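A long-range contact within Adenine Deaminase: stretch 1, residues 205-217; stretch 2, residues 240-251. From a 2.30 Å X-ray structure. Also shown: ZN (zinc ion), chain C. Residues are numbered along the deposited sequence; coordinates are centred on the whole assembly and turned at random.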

# COMPACT_ATOMS: atom_id res chain seq x y z
N LYS A 205 9.88 -15.61 1.11
CA LYS A 205 8.55 -15.49 0.54
C LYS A 205 7.66 -14.87 1.61
O LYS A 205 7.70 -15.28 2.77
CB LYS A 205 8.01 -16.86 0.16
CG LYS A 205 6.58 -16.82 -0.37
CD LYS A 205 6.03 -18.22 -0.61
CE LYS A 205 4.59 -18.17 -1.10
NZ LYS A 205 4.01 -19.53 -1.31
N GLY A 206 6.86 -13.88 1.22
CA GLY A 206 5.98 -13.24 2.18
C GLY A 206 6.51 -11.90 2.66
O GLY A 206 5.74 -11.04 3.07
N ASP A 207 7.83 -11.74 2.64
CA ASP A 207 8.43 -10.48 3.05
C ASP A 207 8.13 -9.49 1.94
O ASP A 207 8.25 -9.83 0.76
CB ASP A 207 9.95 -10.62 3.25
CG ASP A 207 10.31 -11.46 4.47
OD1 ASP A 207 9.55 -11.44 5.46
OD2 ASP A 207 11.37 -12.13 4.45
N VAL A 208 7.75 -8.28 2.31
CA VAL A 208 7.41 -7.27 1.33
C VAL A 208 8.55 -6.31 1.03
O VAL A 208 9.07 -5.64 1.92
CB VAL A 208 6.17 -6.45 1.80
CG1 VAL A 208 5.74 -5.46 0.72
CG2 VAL A 208 5.02 -7.40 2.15
N LEU A 209 8.95 -6.27 -0.24
CA LEU A 209 10.02 -5.39 -0.70
C LEU A 209 9.36 -4.14 -1.27
O LEU A 209 8.81 -4.19 -2.36
CB LEU A 209 10.83 -6.09 -1.80
CG LEU A 209 11.96 -5.28 -2.43
CD1 LEU A 209 13.12 -5.24 -1.45
CD2 LEU A 209 12.39 -5.90 -3.76
N THR A 210 9.41 -3.02 -0.55
CA THR A 210 8.79 -1.81 -1.06
C THR A 210 9.82 -0.96 -1.82
O THR A 210 11.03 -1.18 -1.68
CB THR A 210 8.09 -1.02 0.09
OG1 THR A 210 7.17 -0.06 -0.46
CG2 THR A 210 9.10 -0.32 0.98
N HIS A 211 9.35 -0.04 -2.65
CA HIS A 211 10.22 0.80 -3.49
C HIS A 211 10.87 -0.11 -4.54
O HIS A 211 11.95 0.19 -5.06
CB HIS A 211 11.34 1.46 -2.68
CG HIS A 211 10.85 2.29 -1.54
ND1 HIS A 211 9.71 3.07 -1.57
CD2 HIS A 211 11.41 2.52 -0.32
CE1 HIS A 211 9.62 3.73 -0.41
NE2 HIS A 211 10.63 3.42 0.38
N CYS A 212 10.19 -1.20 -4.87
CA CYS A 212 10.72 -2.18 -5.81
C CYS A 212 11.23 -1.66 -7.16
O CYS A 212 12.19 -2.21 -7.70
CB CYS A 212 9.69 -3.30 -6.04
SG CYS A 212 8.17 -2.81 -6.89
N PHE A 213 10.59 -0.64 -7.71
CA PHE A 213 11.05 -0.10 -8.99
C PHE A 213 11.75 1.24 -8.88
O PHE A 213 11.58 2.10 -9.74
CB PHE A 213 9.88 0.01 -9.99
CG PHE A 213 9.24 -1.31 -10.35
CD1 PHE A 213 9.98 -2.50 -10.32
CD2 PHE A 213 7.90 -1.36 -10.74
CE1 PHE A 213 9.39 -3.72 -10.67
CE2 PHE A 213 7.30 -2.57 -11.09
CZ PHE A 213 8.04 -3.75 -11.05
N ASN A 214 12.55 1.43 -7.83
CA ASN A 214 13.26 2.69 -7.69
C ASN A 214 14.39 2.70 -8.72
O ASN A 214 14.89 1.65 -9.12
CB ASN A 214 13.82 2.87 -6.27
CG ASN A 214 14.97 1.93 -5.96
OD1 ASN A 214 14.85 1.04 -5.11
ND2 ASN A 214 16.10 2.13 -6.63
N GLY A 215 14.80 3.89 -9.16
CA GLY A 215 15.84 3.99 -10.17
C GLY A 215 17.26 4.19 -9.69
O GLY A 215 18.13 4.53 -10.49
N LYS A 216 17.51 3.99 -8.40
CA LYS A 216 18.85 4.17 -7.86
C LYS A 216 19.78 3.07 -8.39
O LYS A 216 19.33 2.04 -8.89
CB LYS A 216 18.79 4.15 -6.33
CG LYS A 216 17.87 5.23 -5.77
CD LYS A 216 17.70 5.15 -4.25
CE LYS A 216 16.70 6.20 -3.76
NZ LYS A 216 16.35 6.09 -2.31
N GLU A 217 21.09 3.30 -8.27
CA GLU A 217 22.09 2.33 -8.73
C GLU A 217 21.97 1.00 -7.99
O GLU A 217 22.24 -0.06 -8.55
CB GLU A 217 23.51 2.89 -8.53
CG GLU A 217 23.84 4.09 -9.41
CD GLU A 217 25.24 4.64 -9.14
OE1 GLU A 217 25.48 5.18 -8.04
OE2 GLU A 217 26.11 4.51 -10.04
N VAL A 240 9.29 -13.18 -2.85
CA VAL A 240 9.41 -11.90 -2.16
C VAL A 240 8.39 -10.98 -2.84
O VAL A 240 8.40 -10.84 -4.07
CB VAL A 240 10.83 -11.30 -2.30
CG1 VAL A 240 10.91 -9.97 -1.57
CG2 VAL A 240 11.87 -12.28 -1.74
N VAL A 241 7.52 -10.36 -2.05
CA VAL A 241 6.48 -9.48 -2.60
C VAL A 241 6.98 -8.08 -2.98
O VAL A 241 7.37 -7.29 -2.12
CB VAL A 241 5.32 -9.35 -1.60
CG1 VAL A 241 4.17 -8.55 -2.21
CG2 VAL A 241 4.84 -10.74 -1.19
N PHE A 242 6.95 -7.77 -4.27
CA PHE A 242 7.38 -6.47 -4.77
C PHE A 242 6.27 -5.43 -4.62
O PHE A 242 5.21 -5.54 -5.25
CB PHE A 242 7.81 -6.59 -6.23
CG PHE A 242 9.18 -7.18 -6.43
CD1 PHE A 242 9.64 -8.22 -5.62
CD2 PHE A 242 10.00 -6.73 -7.46
CE1 PHE A 242 10.90 -8.79 -5.82
CE2 PHE A 242 11.27 -7.30 -7.67
CZ PHE A 242 11.71 -8.32 -6.86
N ASP A 243 6.52 -4.42 -3.79
CA ASP A 243 5.56 -3.36 -3.53
C ASP A 243 6.12 -2.06 -4.11
O ASP A 243 7.29 -1.75 -3.91
CB ASP A 243 5.35 -3.24 -2.02
CG ASP A 243 4.34 -2.18 -1.63
OD1 ASP A 243 3.12 -2.39 -1.84
OD2 ASP A 243 4.77 -1.14 -1.10
N ILE A 244 5.28 -1.30 -4.82
CA ILE A 244 5.70 -0.04 -5.44
C ILE A 244 6.23 1.03 -4.48
O ILE A 244 7.37 1.49 -4.63
CB ILE A 244 4.56 0.58 -6.28
CG1 ILE A 244 4.20 -0.33 -7.45
CG2 ILE A 244 4.98 1.95 -6.81
CD1 ILE A 244 5.31 -0.50 -8.47
N GLY A 245 5.42 1.46 -3.51
CA GLY A 245 5.85 2.49 -2.58
C GLY A 245 6.46 3.67 -3.33
O GLY A 245 7.57 4.10 -3.01
N HIS A 246 5.74 4.20 -4.31
CA HIS A 246 6.21 5.30 -5.17
C HIS A 246 7.11 6.31 -4.48
O HIS A 246 8.29 6.43 -4.81
CB HIS A 246 5.03 6.03 -5.81
CG HIS A 246 5.43 6.95 -6.93
ND1 HIS A 246 6.29 8.01 -6.74
CD2 HIS A 246 5.10 6.95 -8.24
CE1 HIS A 246 6.48 8.62 -7.89
NE2 HIS A 246 5.77 8.01 -8.82
N GLY A 247 6.54 7.07 -3.54
CA GLY A 247 7.33 8.04 -2.81
C GLY A 247 7.95 9.15 -3.65
O GLY A 247 7.81 9.21 -4.87
N THR A 248 8.64 10.05 -2.96
CA THR A 248 9.28 11.17 -3.62
C THR A 248 10.44 10.72 -4.51
O THR A 248 10.68 11.32 -5.55
CB THR A 248 9.80 12.18 -2.57
OG1 THR A 248 8.69 12.64 -1.79
CG2 THR A 248 10.47 13.38 -3.25
N ASP A 249 11.14 9.66 -4.12
CA ASP A 249 12.27 9.20 -4.91
C ASP A 249 12.36 7.70 -5.16
O ASP A 249 13.43 7.20 -5.50
CB ASP A 249 13.58 9.65 -4.25
CG ASP A 249 13.82 11.15 -4.40
OD1 ASP A 249 13.87 11.64 -5.55
OD2 ASP A 249 13.95 11.83 -3.36
N SER A 250 11.25 6.98 -5.05
CA SER A 250 11.33 5.54 -5.22
C SER A 250 10.66 4.85 -6.40
O SER A 250 10.58 3.62 -6.43
CB SER A 250 10.89 4.88 -3.91
OG SER A 250 11.67 5.38 -2.84
N PHE A 251 10.18 5.62 -7.38
CA PHE A 251 9.55 5.01 -8.55
C PHE A 251 10.10 5.57 -9.85
O PHE A 251 10.02 6.77 -10.11
CB PHE A 251 8.03 5.19 -8.54
CG PHE A 251 7.36 4.63 -9.76
CD1 PHE A 251 7.26 3.25 -9.95
CD2 PHE A 251 6.88 5.47 -10.76
CE1 PHE A 251 6.71 2.72 -11.12
CE2 PHE A 251 6.32 4.96 -11.94
CZ PHE A 251 6.24 3.58 -12.11
ZN ZN C . 10.91 4.20 2.41
O HOH W 1 8.83 1.54 -7.11
O HOH W 2 13.52 6.15 -8.23
O HOH W 3 14.25 4.18 -2.79
O HOH W 4 9.10 5.46 2.00

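Two short parallel strands, centred on Leu 209 and Phe 242, lie at the heart of this contact, and the loops after them extend it. Together the stretches bury 942 Å². The strands are laced by backbone hydrogen bonds. Val 241 N donates to Asp 207 O at 3.0 Å, Leu 209 N to Val 241 O at 2.7 Å, and Asp 243 N to Leu 209 O at 2.7 Å. Cys 212 N then donates to Asp 243 O at 3.1 Å, just as the first stretch enters a type I turn from His 211 to Asn 214.

Side chains alternate across the sheet. Val 208 and Val 241 share one face, and their compact branches sit side by side, with Val 208 CG2 4.2 Å from Val 241 CB. Val 208 CG1 also packs against Asp 243 CB at 3.5 Å. On this face Thr 210 OG1 donates to Asp 243 OD2 at 2.7 Å, a buried polar link.

Leu 209 and Phe 242 point to the other face. The leucine methyl CD2 lies over the flat Phe 242 ring, 3.9 Å from its centroid, in a CH-pi contact. Val 240 CG1 fills in beside the leucine, 3.9 Å from Leu 209 CB. Cys 212 directs its CB toward the second stretch and meets Phe 242 CD2 at 3.7 Å. Its SG also touches Ile 244 CD1, at 4.0 Å.

Ile 244 starts away from the first stretch, but its end comes back. Its CD1 is the bump that reaches the Phe 213 ring, 3.5 Å from Phe 213 CD2. Phe 213 CB meets Phe 251 CD1 at 4.2 Å. Water 1 fills a polar gap, accepting from Phe 213 N and donating to Ile 244 O and Ser 250 O.

Gly 245 fits a tight place. A CB there would lie 2.3 Å from Thr 210 OG1, and its positive phi also favours glycine. His 211 ND1 donates to Gly 245 O at 2.8 Å, near the plane of the imidazole. The other ring nitrogen, His 211 NE2, binds the zinc ion at 2.2 Å. Ser 250 points toward the first stretch, with its OG over one face of the His 211 ring and its CB 3.2 Å from His 211 ND1.

Farther out, Lys 216 starts sideways, but its end comes nearer, with Lys 216 CE 3.8 Å from Asp 249 O. Water 3 joins Lys 216 NZ to Ser 250 OG.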